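Long-range contacts in diphosphomevalonate decarboxylase, putative (Trypanosoma brucei, PDB 2HKE), which probably catalyses the ATP-dependent decarboxylation of (R)-5-diphosphomevalonate to isopentenyl diphosphate, a precursor of isoprenoids and sterols: residues A[302-307]-A[327-332]; A[184-189]-A[359-364]; A[78-83]-A[140-145]; A[136-141]-A[168-173]. The protein carries 1 engineered substitution. One frame throughout, in Å; residues are numbered along the deposited sequence.

Contact 1. Residues A[302-307]-A[327-332]; sequences VLKEDL and FGDREL
The backbones keep their distance here: the nearest pair of CA atoms, those of Lys304 and Leu332, lies 8.0 Å apart, and no main-chain hydrogen bond joins the two segments. Residues 302-307 run off the end of strand 298-303 into a tight turn, where Leu307 N bonds back to Lys304 O as helix 307-317 begins. Residues 327-332 leave strand 325-327 and enter helix 330-338. Asp329 is the N-cap of that helix. Its CG is anti to the backbone N (chi1 -171°), so OD1 comes round to accept from Leu332 N at 3.2 Å, the N-H arriving from well above the carboxylate plane. The other oxygen faces the opposite segment: an extended Lys304 reaches it tip to tip, NZ 3.0 Å from Asp329 OD2, in a salt bridge whose hydrogen bond is weak. One carboxylate thus serves both the start of a helix and a lysine from the far side of strands 183-189 and 358-363. This is the alpha/beta layer of the C-terminal GHMP-type domain, in which both segments lead from a strand of the five-stranded sheet into a helix. Below the salt bridge the contact turns apolar. Leu332 CD1 lies against the lysine chain, 4.0 Å from Lys304 CG, while its second methyl, CD2, crosses obliquely to Leu307 CD1 at 3.8 Å. Leu307 sends its other methyl, CD2, to the Phe327 ring, meeting CE2 at 4.0 Å tip to tip. Gln361 of the intervening strand 358-363 touches Leu307, Phe327 and Leu332 alike.

Contact 2. Residues A[184-189]-A[359-364]; sequences QVMCAV and LLQSPV
Two central strands of the five-stranded mixed sheet in the C-terminal GHMP-type domain pair here, antiparallel at 166°, with side chains alternating between the two faces. On the face that carries Gln184, Met186 and Ala188, the chains opposite are Pro363, Gln361 and Leu359. Met186 and Gln361 form a non-hydrogen-bonded pair, and their side chains cross obliquely, Met186 CG 4.0 Å from Gln361 CB. The methionine starts beside its own backbone N and then carries its sulfur away from the neighbouring strand, to pack on Leu307 and Val311 of helix 307-317. Leu359 reaches across the strand gap: with CG anti to the backbone N, it brings CD1 to Ala188 CB at 4.1 Å and also near Met186 CB. Helix 307-317 covers this side, touching Gln184, Met186 and Leu359. On the opposite face, Cys187 and Leu360 meet CB to CB, and Ser362 OG is tied to Pro363 O at 2.6 Å, on an in-plane lone pair, as well as contacting Ser42 N through a hydrogen bond. In the backbone ladder, the two reciprocal N-H...O bonds between Val185 and Ser362 come nearly along the C=O axes; those between Cys187 and Leu360 come in from above the carbonyl planes. Gln184 and Gln361 meet diagonally, two residues out of register on the same face, their amide planes only 24° apart. Gln361 OE1 accepts from Asp329 N, a stronger bond than the weak one at the other end of the amide, where NE2 reaches Gln184 OE1 at 2.9 Å with a bent N-H angle of 127°.

Contact 3. Residues A[78-83]-A[140-145]; sequences VQSMLL and ARLGSG. With SO4 (sulfate ion), chain C.
Met81 slides past Leu142 in the opposite sense, its CG 3.8 Å from Leu142 CB, and carries its sulfur on over the backbone of Gly143. There SD lies against the bare CA of Gly143 at 3.8 Å. The chain reaches this spot by starting beside its own N (chi1 -68°), running extended through chi2 and bending at chi3, which turns CE toward Ala140. Leu142 points directly at the other helix and spreads its methyls over Ser80: CD1 is 3.9 Å from Ser80 O, and CD2 lies near Ser80 OG. This is helix-to-helix packing in the N-terminal domain of the GHMP superfamily, joining helix 76-86 to the last turn of helix 136-143, with Tyr119 of helix 114-130 also touching Met81. No direct hydrogen bond crosses between the segments. A water bridges instead, accepting from Ser80 OG at 2.7 Å and donating to Leu142 O. Behind the contact the helix comes to its end, where Ala140 O accepts from both Gly143 N and Ser144 N. The chain then turns to a bound sulfate, probably from the crystallisation liquor. Gly145 N donates to its O4 at 2.9 Å, with a fairly straight N-H angle of 156°, while Ser144 OG lies 3.1 Å from O3. Arg77, at the start of helix 76-86, reaches both Gly143 O and the sulfate, alongside Lys22, Tyr19 and Thr200, so the ion sits in a pocket lined by hydroxyls and positive charges.

Contact 4. Residues A[136-141]-A[168-173]; sequences VSMLAR and DCVATQ
Ser137 OG is gripped twice: it accepts from Ala171 N at 3.1 Å with an N-H angle of 153°, and is bonded as well to Cys148 O, its stronger partner. One turn on, Arg141 spreads its bonds over two nitrogens, NH1 donating to Cys169 O at 2.7 Å, close to the carbonyl plane, and NH2 to Leu29 O. The guanidinium gets there because CG is anti to the backbone N (chi1 -164°) and the chain bends at chi3; Cys169 CB then lies over one of its faces, and Cys169 SG rests 3.5 Å from Arg141 CD. The helix side chains thus engage backbone groups at both ends of Val170. Between them Met138 crosses Val170 obliquely, its CG only 3.4 Å from Val170 CG2, tighter than usual for two carbons. In this N-terminal domain of the GHMP superfamily, the axis of residues 136-141 passes 7.2 Å from that of residues 170-173, their directions 140° apart; Trp158 and Val156 of the adjoining strand 155-159 pack from the sheet, while Leu139 turns to helices 114-130 and 76-86.

How the contacts relate
The four contacts fall into two pairs, one in the N-terminal and one in the C-terminal domain. Contacts 3 and 4 come first along the chain and share Ala140 and Arg141: helix 136-143 is packed against helix 76-86 in one and strand 170-175 in the other, their centres 11 Å apart. The chain passes into the C-terminal domain between strands 170-175 and 183-189, the latter opening contact 2, whose long loop encloses contact 1. Those two meet in the five-stranded C-terminal sheet, centres 9 Å apart, with Val302 O and Gln184 N probably hydrogen-bonded. Contacts 2 and 4 do not touch, their nearest atoms about 8 Å apart, so each pair stays within one domain.

Contact 1. Residues A[302-307]-A[327-332]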
loop_
_atom_site.group_PDB
_atom_site.type_symbol
_atom_site.label_atom_id
_atom_site.label_comp_id
_atom_site.label_asym_id
_atom_site.label_seq_id
_atom_site.Cartn_x
_atom_site.Cartn_y
_atom_site.Cartn_z
ATOM N N VAL A 302 -3.891 9.255 -12.005
ATOM C CA VAL A 302 -4.131 10.271 -13.013
ATOM C C VAL A 302 -2.815 10.519 -13.721
ATOM O O VAL A 302 -1.762 10.345 -13.119
ATOM C CB VAL A 302 -4.635 11.583 -12.335
ATOM C CG1 VAL A 302 -3.582 12.163 -11.385
ATOM C CG2 VAL A 302 -5.081 12.628 -13.385
ATOM N N LEU A 303 -2.844 10.849 -15.004
ATOM C CA LEU A 303 -1.594 11.269 -15.670
ATOM C C LEU A 303 -1.224 12.672 -15.255
ATOM O O LEU A 303 -2.096 13.495 -15.015
ATOM C CB LEU A 303 -1.754 11.205 -17.171
ATOM C CG LEU A 303 -2.002 9.794 -17.725
ATOM C CD1 LEU A 303 -2.003 9.760 -19.299
ATOM C CD2 LEU A 303 -1.040 8.725 -17.151
ATOM N N LYS A 304 0.083 12.960 -15.216
ATOM C CA LYS A 304 0.586 14.283 -14.829
ATOM C C LYS A 304 -0.097 15.461 -15.518
ATOM O O LYS A 304 -0.495 16.425 -14.870
ATOM C CB LYS A 304 2.096 14.319 -15.073
ATOM C CG LYS A 304 2.789 15.378 -14.282
ATOM C CD LYS A 304 4.316 15.225 -14.245
ATOM C CE LYS A 304 4.815 16.378 -13.346
ATOM N NZ LYS A 304 6.319 16.748 -13.330
ATOM N N GLU A 305 -0.217 15.396 -16.837
ATOM C CA GLU A 305 -0.908 16.433 -17.645
ATOM C C GLU A 305 -2.332 16.745 -17.154
ATOM O O GLU A 305 -2.822 17.890 -17.248
ATOM C CB GLU A 305 -0.896 16.054 -19.136
ATOM C CG GLU A 305 -1.679 14.806 -19.460
ATOM C CD GLU A 305 -1.260 14.141 -20.792
ATOM O OE1 GLU A 305 -1.350 14.827 -21.863
ATOM O OE2 GLU A 305 -0.800 12.956 -20.743
ATOM N N ASP A 306 -3.002 15.725 -16.614
ATOM C CA ASP A 306 -4.391 15.840 -16.231
ATOM C C ASP A 306 -4.549 16.174 -14.754
ATOM O O ASP A 306 -5.648 16.459 -14.311
ATOM C CB ASP A 306 -5.107 14.523 -16.507
ATOM C CG ASP A 306 -5.349 14.284 -18.000
ATOM O OD1 ASP A 306 -5.481 15.285 -18.737
ATOM O OD2 ASP A 306 -5.413 13.106 -18.442
ATOM N N LEU A 307 -3.471 16.156 -13.998
ATOM C CA LEU A 307 -3.583 16.199 -12.554
ATOM C C LEU A 307 -4.081 17.568 -12.075
ATOM O O LEU A 307 -4.901 17.607 -11.177
ATOM C CB LEU A 307 -2.275 15.799 -11.886
ATOM C CG LEU A 307 -2.287 15.714 -10.342
ATOM C CD1 LEU A 307 -1.319 14.619 -9.829
ATOM C CD2 LEU A 307 -2.085 17.039 -9.613
ATOM N N PHE A 327 2.549 17.247 -1.419
ATOM C CA PHE A 327 2.910 16.881 -2.774
ATOM C C PHE A 327 4.408 16.585 -2.848
ATOM O O PHE A 327 5.203 17.406 -2.465
ATOM C CB PHE A 327 2.572 18.005 -3.755
ATOM C CG PHE A 327 1.152 17.943 -4.333
ATOM C CD1 PHE A 327 0.074 17.686 -3.516
ATOM C CD2 PHE A 327 0.935 18.137 -5.685
ATOM C CE1 PHE A 327 -1.200 17.638 -4.047
ATOM C CE2 PHE A 327 -0.340 18.129 -6.210
ATOM C CZ PHE A 327 -1.389 17.878 -5.396
ATOM N N GLY A 328 4.775 15.419 -3.338
ATOM C CA GLY A 328 6.185 15.115 -3.629
ATOM C C GLY A 328 6.724 16.063 -4.704
ATOM O O GLY A 328 7.916 16.393 -4.711
ATOM N N ASP A 329 5.852 16.483 -5.629
ATOM C CA ASP A 329 6.237 17.294 -6.794
ATOM C C ASP A 329 5.789 18.760 -6.616
ATOM O O ASP A 329 4.654 19.129 -6.857
ATOM C CB ASP A 329 5.626 16.604 -8.040
ATOM C CG ASP A 329 6.067 17.163 -9.351
ATOM O OD1 ASP A 329 6.509 18.337 -9.459
ATOM O OD2 ASP A 329 5.942 16.393 -10.362
ATOM N N ARG A 330 6.698 19.654 -6.207
ATOM C CA ARG A 330 6.395 21.051 -5.915
ATOM C C ARG A 330 5.917 21.784 -7.164
ATOM O O ARG A 330 5.017 22.641 -7.049
ATOM C CB ARG A 330 7.622 21.754 -5.330
ATOM N N GLU A 331 6.534 21.550 -8.273
ATOM C CA GLU A 331 6.171 22.233 -9.481
ATOM C C GLU A 331 4.731 21.888 -9.874
ATOM O O GLU A 331 3.984 22.718 -10.402
ATOM C CB GLU A 331 7.134 21.836 -10.595
ATOM C CG GLU A 331 8.589 22.134 -10.320
ATOM C CD GLU A 331 8.848 23.530 -9.797
ATOM O OE1 GLU A 331 8.507 24.518 -10.518
ATOM O OE2 GLU A 331 9.396 23.638 -8.656
ATOM N N LEU A 332 4.341 20.644 -9.628
ATOM C CA LEU A 332 3.031 20.212 -9.981
ATOM C C LEU A 332 2.002 20.910 -9.070
ATOM O O LEU A 332 0.924 21.319 -9.490
ATOM C CB LEU A 332 2.996 18.684 -9.838
ATOM C CG LEU A 332 1.828 18.004 -10.448
ATOM C CD1 LEU A 332 1.563 18.433 -11.936
ATOM C CD2 LEU A 332 2.022 16.444 -10.255
#

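Contact 2. Residues A[184-189]-A[359-364]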
loop_
_atom_site.group_PDB
_atom_site.type_symbol
_atom_site.label_atom_id
_atom_site.label_comp_id
_atom_site.label_asym_id
_atom_site.label_seq_id
_atom_site.Cartn_x
_atom_site.Cartn_y
_atom_site.Cartn_z
ATOM N N GLN A 184 0.590 9.258 -12.068
ATOM C CA GLN A 184 0.742 9.854 -10.755
ATOM C C GLN A 184 -0.266 9.243 -9.832
ATOM O O GLN A 184 -1.312 8.794 -10.296
ATOM C CB GLN A 184 0.445 11.356 -10.805
ATOM C CG GLN A 184 1.355 12.186 -11.715
ATOM C CD GLN A 184 2.822 12.133 -11.336
ATOM O OE1 GLN A 184 3.197 12.516 -10.248
ATOM N NE2 GLN A 184 3.679 11.721 -12.281
ATOM N N VAL A 185 0.046 9.240 -8.542
ATOM C CA VAL A 185 -0.860 8.683 -7.534
ATOM C C VAL A 185 -1.217 9.770 -6.530
ATOM O O VAL A 185 -0.334 10.542 -6.095
ATOM C CB VAL A 185 -0.188 7.551 -6.752
ATOM C CG1 VAL A 185 -1.162 6.954 -5.700
ATOM C CG2 VAL A 185 0.322 6.474 -7.710
ATOM N N MET A 186 -2.483 9.835 -6.141
ATOM C CA MET A 186 -2.849 10.696 -5.018
ATOM C C MET A 186 -3.596 9.905 -3.999
ATOM O O MET A 186 -4.059 8.811 -4.272
ATOM C CB MET A 186 -3.620 11.914 -5.492
ATOM C CG MET A 186 -2.866 12.851 -6.444
ATOM S SD MET A 186 -3.818 14.326 -6.865
ATOM C CE MET A 186 -5.073 13.736 -8.011
ATOM N N CYS A 187 -3.647 10.413 -2.780
ATOM C CA CYS A 187 -4.518 9.838 -1.765
ATOM C C CYS A 187 -5.297 11.006 -1.118
ATOM O O CYS A 187 -4.707 11.884 -0.502
ATOM C CB CYS A 187 -3.740 9.082 -0.757
ATOM S SG CYS A 187 -4.817 8.246 0.430
ATOM N N ALA A 188 -6.605 11.000 -1.313
ATOM C CA ALA A 188 -7.515 11.899 -0.624
ATOM C C ALA A 188 -7.944 11.209 0.678
ATOM O O ALA A 188 -8.724 10.225 0.682
ATOM C CB ALA A 188 -8.705 12.252 -1.516
ATOM N N VAL A 189 -7.317 11.638 1.765
ATOM C CA VAL A 189 -7.589 11.105 3.061
ATOM C C VAL A 189 -8.920 11.585 3.609
ATOM O O VAL A 189 -9.171 12.781 3.682
ATOM C CB VAL A 189 -6.404 11.364 4.020
ATOM C CG1 VAL A 189 -6.648 10.773 5.364
ATOM C CG2 VAL A 189 -5.144 10.797 3.364
ATOM N N LEU A 359 -4.348 15.706 1.332
ATOM C CA LEU A 359 -4.221 15.228 -0.046
ATOM C C LEU A 359 -2.763 15.001 -0.372
ATOM O O LEU A 359 -1.985 15.959 -0.407
ATOM C CB LEU A 359 -4.791 16.240 -1.032
ATOM C CG LEU A 359 -4.740 15.852 -2.505
ATOM C CD1 LEU A 359 -5.597 14.612 -2.763
ATOM C CD2 LEU A 359 -5.203 17.002 -3.385
ATOM N N LEU A 360 -2.417 13.732 -0.591
ATOM C CA LEU A 360 -1.041 13.299 -0.826
ATOM C C LEU A 360 -0.865 13.173 -2.311
ATOM O O LEU A 360 -1.789 12.753 -2.958
ATOM C CB LEU A 360 -0.837 11.922 -0.206
ATOM C CG LEU A 360 0.498 11.220 -0.336
ATOM C CD1 LEU A 360 1.695 12.108 0.180
ATOM C CD2 LEU A 360 0.424 9.900 0.390
ATOM N N GLN A 361 0.273 13.593 -2.850
ATOM C CA GLN A 361 0.616 13.268 -4.236
ATOM C C GLN A 361 1.964 12.600 -4.279
ATOM O O GLN A 361 2.865 12.987 -3.561
ATOM C CB GLN A 361 0.535 14.504 -5.142
ATOM C CG GLN A 361 1.084 14.326 -6.584
ATOM C CD GLN A 361 2.583 14.463 -6.675
ATOM O OE1 GLN A 361 3.180 15.207 -5.914
ATOM N NE2 GLN A 361 3.207 13.761 -7.645
ATOM N N SER A 362 2.077 11.573 -5.121
ATOM C CA SER A 362 3.336 10.868 -5.336
ATOM C C SER A 362 3.483 10.453 -6.782
ATOM O O SER A 362 2.508 10.123 -7.449
ATOM C CB SER A 362 3.401 9.637 -4.409
ATOM O OG SER A 362 4.452 8.741 -4.720
ATOM N N PRO A 363 4.721 10.483 -7.315
ATOM C CA PRO A 363 5.017 9.750 -8.548
ATOM C C PRO A 363 5.144 8.260 -8.217
ATOM O O PRO A 363 5.009 7.866 -7.051
ATOM C CB PRO A 363 6.381 10.324 -8.940
ATOM C CG PRO A 363 7.040 10.462 -7.673
ATOM C CD PRO A 363 5.958 11.044 -6.734
ATOM N N VAL A 364 5.392 7.416 -9.215
ATOM C CA VAL A 364 5.707 6.017 -8.985
ATOM C C VAL A 364 7.058 5.984 -8.288
ATOM O O VAL A 364 7.974 6.669 -8.737
ATOM C CB VAL A 364 5.725 5.236 -10.294
ATOM C CG1 VAL A 364 6.131 3.839 -10.054
ATOM C CG2 VAL A 364 4.301 5.294 -10.978
#

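Contact 3. Residues A[78-83]-A[140-145]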
loop_
_atom_site.group_PDB
_atom_site.type_symbol
_atom_site.label_atom_id
_atom_site.label_comp_id
_atom_site.label_asym_id
_atom_site.label_seq_id
_atom_site.Cartn_x
_atom_site.Cartn_y
_atom_site.Cartn_z
ATOM N N VAL A 78 6.297 -10.621 13.856
ATOM C CA VAL A 78 7.753 -10.331 13.984
ATOM C C VAL A 78 8.545 -11.596 14.423
ATOM O O VAL A 78 9.619 -11.920 13.865
ATOM C CB VAL A 78 7.998 -9.071 14.891
ATOM C CG1 VAL A 78 9.487 -8.894 15.205
ATOM C CG2 VAL A 78 7.361 -7.814 14.298
ATOM N N GLN A 79 7.995 -12.399 15.327
ATOM C CA GLN A 79 8.629 -13.671 15.724
ATOM C C GLN A 79 8.767 -14.569 14.515
ATOM O O GLN A 79 9.788 -15.249 14.357
ATOM C CB GLN A 79 7.836 -14.431 16.805
ATOM C CG GLN A 79 7.720 -13.820 18.190
ATOM C CD GLN A 79 6.631 -14.510 19.078
ATOM O OE1 GLN A 79 5.462 -14.127 19.002
ATOM N NE2 GLN A 79 7.025 -15.546 19.907
ATOM N N SER A 80 7.738 -14.590 13.655
ATOM C CA SER A 80 7.749 -15.360 12.412
ATOM C C SER A 80 8.889 -14.938 11.484
ATOM O O SER A 80 9.606 -15.776 10.909
ATOM C CB SER A 80 6.382 -15.254 11.709
ATOM O OG SER A 80 6.317 -16.104 10.571
ATOM N N MET A 81 9.062 -13.642 11.325
ATOM C CA MET A 81 10.148 -13.121 10.487
ATOM C C MET A 81 11.497 -13.553 11.062
ATOM O O MET A 81 12.366 -14.084 10.343
ATOM C CB MET A 81 10.055 -11.593 10.367
ATOM C CG MET A 81 8.816 -11.188 9.558
ATOM S SD MET A 81 8.593 -9.388 9.702
ATOM C CE MET A 81 9.876 -8.859 8.596
ATOM N N LEU A 82 11.639 -13.376 12.344
ATOM C CA LEU A 82 12.892 -13.684 13.021
ATOM C C LEU A 82 13.258 -15.154 12.967
ATOM O O LEU A 82 14.411 -15.500 12.795
ATOM C CB LEU A 82 12.850 -13.205 14.443
ATOM C CG LEU A 82 12.867 -11.710 14.669
ATOM C CD1 LEU A 82 12.527 -11.436 16.139
ATOM C CD2 LEU A 82 14.233 -11.122 14.323
ATOM N N LEU A 83 12.275 -16.036 13.077
ATOM C CA LEU A 83 12.552 -17.476 12.904
ATOM C C LEU A 83 13.070 -17.799 11.526
ATOM O O LEU A 83 14.052 -18.575 11.375
ATOM C CB LEU A 83 11.278 -18.312 13.157
ATOM C CG LEU A 83 10.756 -18.410 14.578
ATOM C CD1 LEU A 83 9.397 -19.111 14.537
ATOM C CD2 LEU A 83 11.741 -19.164 15.491
ATOM N N ALA A 140 9.319 -9.992 4.299
ATOM C CA ALA A 140 8.318 -8.956 4.538
ATOM C C ALA A 140 6.906 -9.574 4.531
ATOM O O ALA A 140 6.094 -9.218 5.357
ATOM C CB ALA A 140 8.431 -7.875 3.479
ATOM N N ARG A 141 6.683 -10.543 3.633
ATOM C CA ARG A 141 5.393 -11.247 3.459
ATOM C C ARG A 141 4.945 -11.903 4.736
ATOM O O ARG A 141 3.756 -11.884 5.080
ATOM C CB ARG A 141 5.554 -12.318 2.374
ATOM C CG ARG A 141 4.250 -12.837 1.849
ATOM C CD ARG A 141 4.399 -14.147 1.122
ATOM N NE ARG A 141 4.678 -15.230 2.049
ATOM C CZ ARG A 141 5.696 -16.069 2.001
ATOM N NH1 ARG A 141 6.566 -16.061 0.993
ATOM N NH2 ARG A 141 5.775 -17.027 2.889
ATOM N N LEU A 142 5.913 -12.454 5.478
ATOM C CA LEU A 142 5.631 -13.055 6.790
ATOM C C LEU A 142 5.053 -12.076 7.821
ATOM O O LEU A 142 4.400 -12.489 8.774
ATOM C CB LEU A 142 6.899 -13.697 7.368
ATOM C CG LEU A 142 7.321 -14.957 6.608
ATOM C CD1 LEU A 142 8.683 -15.445 7.169
ATOM C CD2 LEU A 142 6.288 -16.120 6.615
ATOM N N GLY A 143 5.442 -10.816 7.704
ATOM C CA GLY A 143 5.017 -9.777 8.587
ATOM C C GLY A 143 3.687 -9.246 8.154
ATOM O O GLY A 143 2.818 -9.111 8.986
ATOM N N SER A 144 3.537 -8.944 6.864
ATOM C CA SER A 144 2.255 -8.498 6.283
ATOM C C SER A 144 2.274 -8.805 4.807
ATOM O O SER A 144 3.232 -8.515 4.098
ATOM C CB SER A 144 1.998 -6.977 6.461
ATOM O OG SER A 144 0.742 -6.663 5.915
ATOM N N GLY A 145 1.183 -9.334 4.291
ATOM C CA GLY A 145 1.178 -9.690 2.879
ATOM C C GLY A 145 1.500 -8.517 1.977
ATOM O O GLY A 145 2.383 -8.603 1.128
HETATM S S SO4 C . -2.074 -9.487 6.342
HETATM O O1 SO4 C . -2.914 -10.399 7.093
HETATM O O2 SO4 C . -2.888 -8.473 5.715
HETATM O O3 SO4 C . -1.126 -8.829 7.233
HETATM O O4 SO4 C . -1.368 -10.221 5.290
HETATM O O HOH W 1 3.992 -15.035 9.753
#

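Contact 4. Residues A[136-141]-A[168-173]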
loop_
_atom_site.group_PDB
_atom_site.type_symbol
_atom_site.label_atom_id
_atom_site.label_comp_id
_atom_site.label_asym_id
_atom_site.label_seq_id
_atom_site.Cartn_x
_atom_site.Cartn_y
_atom_site.Cartn_z
ATOM N N VAL A 136 14.064 -9.767 0.536
ATOM C CA VAL A 136 13.324 -8.806 1.289
ATOM C C VAL A 136 11.832 -9.102 1.169
ATOM O O VAL A 136 11.104 -9.011 2.183
ATOM C CB VAL A 136 13.637 -7.356 0.843
ATOM C CG1 VAL A 136 12.576 -6.358 1.421
ATOM C CG2 VAL A 136 15.069 -6.983 1.271
ATOM N N SER A 137 11.393 -9.366 -0.056
ATOM C CA SER A 137 9.963 -9.561 -0.306
ATOM C C SER A 137 9.379 -10.744 0.499
ATOM O O SER A 137 8.341 -10.600 1.173
ATOM C CB SER A 137 9.698 -9.674 -1.801
ATOM O OG SER A 137 8.344 -9.908 -2.063
ATOM N N MET A 138 10.037 -11.918 0.462
ATOM C CA MET A 138 9.517 -13.077 1.175
ATOM C C MET A 138 9.544 -12.967 2.676
ATOM O O MET A 138 8.640 -13.474 3.338
ATOM C CB MET A 138 10.223 -14.359 0.721
ATOM C CG MET A 138 9.850 -14.695 -0.730
ATOM S SD MET A 138 10.665 -16.245 -1.271
ATOM C CE MET A 138 10.747 -17.061 0.322
ATOM N N LEU A 139 10.539 -12.291 3.226
ATOM C CA LEU A 139 10.522 -12.071 4.681
ATOM C C LEU A 139 9.458 -11.054 5.085
ATOM O O LEU A 139 8.788 -11.214 6.097
ATOM C CB LEU A 139 11.900 -11.604 5.132
ATOM C CG LEU A 139 12.054 -11.579 6.625
ATOM C CD1 LEU A 139 11.930 -12.952 7.218
ATOM C CD2 LEU A 139 13.393 -10.891 7.001
ATOM N N ALA A 140 9.319 -9.992 4.299
ATOM C CA ALA A 140 8.318 -8.956 4.538
ATOM C C ALA A 140 6.906 -9.574 4.531
ATOM O O ALA A 140 6.094 -9.218 5.357
ATOM C CB ALA A 140 8.431 -7.875 3.479
ATOM N N ARG A 141 6.683 -10.543 3.633
ATOM C CA ARG A 141 5.393 -11.247 3.459
ATOM C C ARG A 141 4.945 -11.903 4.736
ATOM O O ARG A 141 3.756 -11.884 5.080
ATOM C CB ARG A 141 5.554 -12.318 2.374
ATOM C CG ARG A 141 4.250 -12.837 1.849
ATOM C CD ARG A 141 4.399 -14.147 1.122
ATOM N NE ARG A 141 4.678 -15.230 2.049
ATOM C CZ ARG A 141 5.696 -16.069 2.001
ATOM N NH1 ARG A 141 6.566 -16.061 0.993
ATOM N NH2 ARG A 141 5.775 -17.027 2.889
ATOM N N ASP A 168 7.735 -20.033 -3.504
ATOM C CA ASP A 168 7.462 -19.287 -4.721
ATOM C C ASP A 168 6.404 -18.173 -4.540
ATOM O O ASP A 168 5.888 -17.621 -5.500
ATOM C CB ASP A 168 7.049 -20.224 -5.850
ATOM C CG ASP A 168 5.764 -20.969 -5.571
ATOM O OD1 ASP A 168 5.281 -20.969 -4.422
ATOM O OD2 ASP A 168 5.239 -21.602 -6.525
ATOM N N CYS A 169 6.075 -17.872 -3.300
ATOM C CA CYS A 169 5.099 -16.832 -3.010
ATOM C C CYS A 169 5.863 -15.518 -2.733
ATOM O O CYS A 169 6.383 -15.275 -1.624
ATOM C CB CYS A 169 4.238 -17.263 -1.827
ATOM S SG CYS A 169 2.921 -16.163 -1.396
ATOM N N VAL A 170 5.962 -14.685 -3.757
ATOM C CA VAL A 170 6.932 -13.606 -3.735
ATOM C C VAL A 170 6.539 -12.519 -4.706
ATOM O O VAL A 170 5.838 -12.785 -5.668
ATOM C CB VAL A 170 8.323 -14.174 -4.096
ATOM C CG1 VAL A 170 8.315 -14.630 -5.562
ATOM C CG2 VAL A 170 9.479 -13.150 -3.776
ATOM N N ALA A 171 7.006 -11.288 -4.460
ATOM C CA ALA A 171 6.708 -10.185 -5.335
ATOM C C ALA A 171 7.816 -10.089 -6.362
ATOM O O ALA A 171 8.969 -10.420 -6.052
ATOM C CB ALA A 171 6.598 -8.855 -4.605
ATOM N N THR A 172 7.450 -9.664 -7.565
ATOM C CA THR A 172 8.434 -9.357 -8.586
ATOM C C THR A 172 8.101 -8.023 -9.247
ATOM O O THR A 172 6.931 -7.608 -9.306
ATOM C CB THR A 172 8.483 -10.453 -9.653
ATOM O OG1 THR A 172 7.190 -10.641 -10.204
ATOM C CG2 THR A 172 8.903 -11.754 -9.074
ATOM N N GLN A 173 9.126 -7.302 -9.666
ATOM C CA GLN A 173 8.914 -6.015 -10.306
ATOM C C GLN A 173 8.428 -6.277 -11.707
ATOM O O GLN A 173 9.043 -7.029 -12.459
ATOM C CB GLN A 173 10.205 -5.181 -10.331
ATOM C CG GLN A 173 9.990 -3.834 -10.889
ATOM C CD GLN A 173 11.268 -3.075 -10.877
ATOM O OE1 GLN A 173 12.156 -3.396 -11.668
ATOM N NE2 GLN A 173 11.418 -2.139 -9.931
#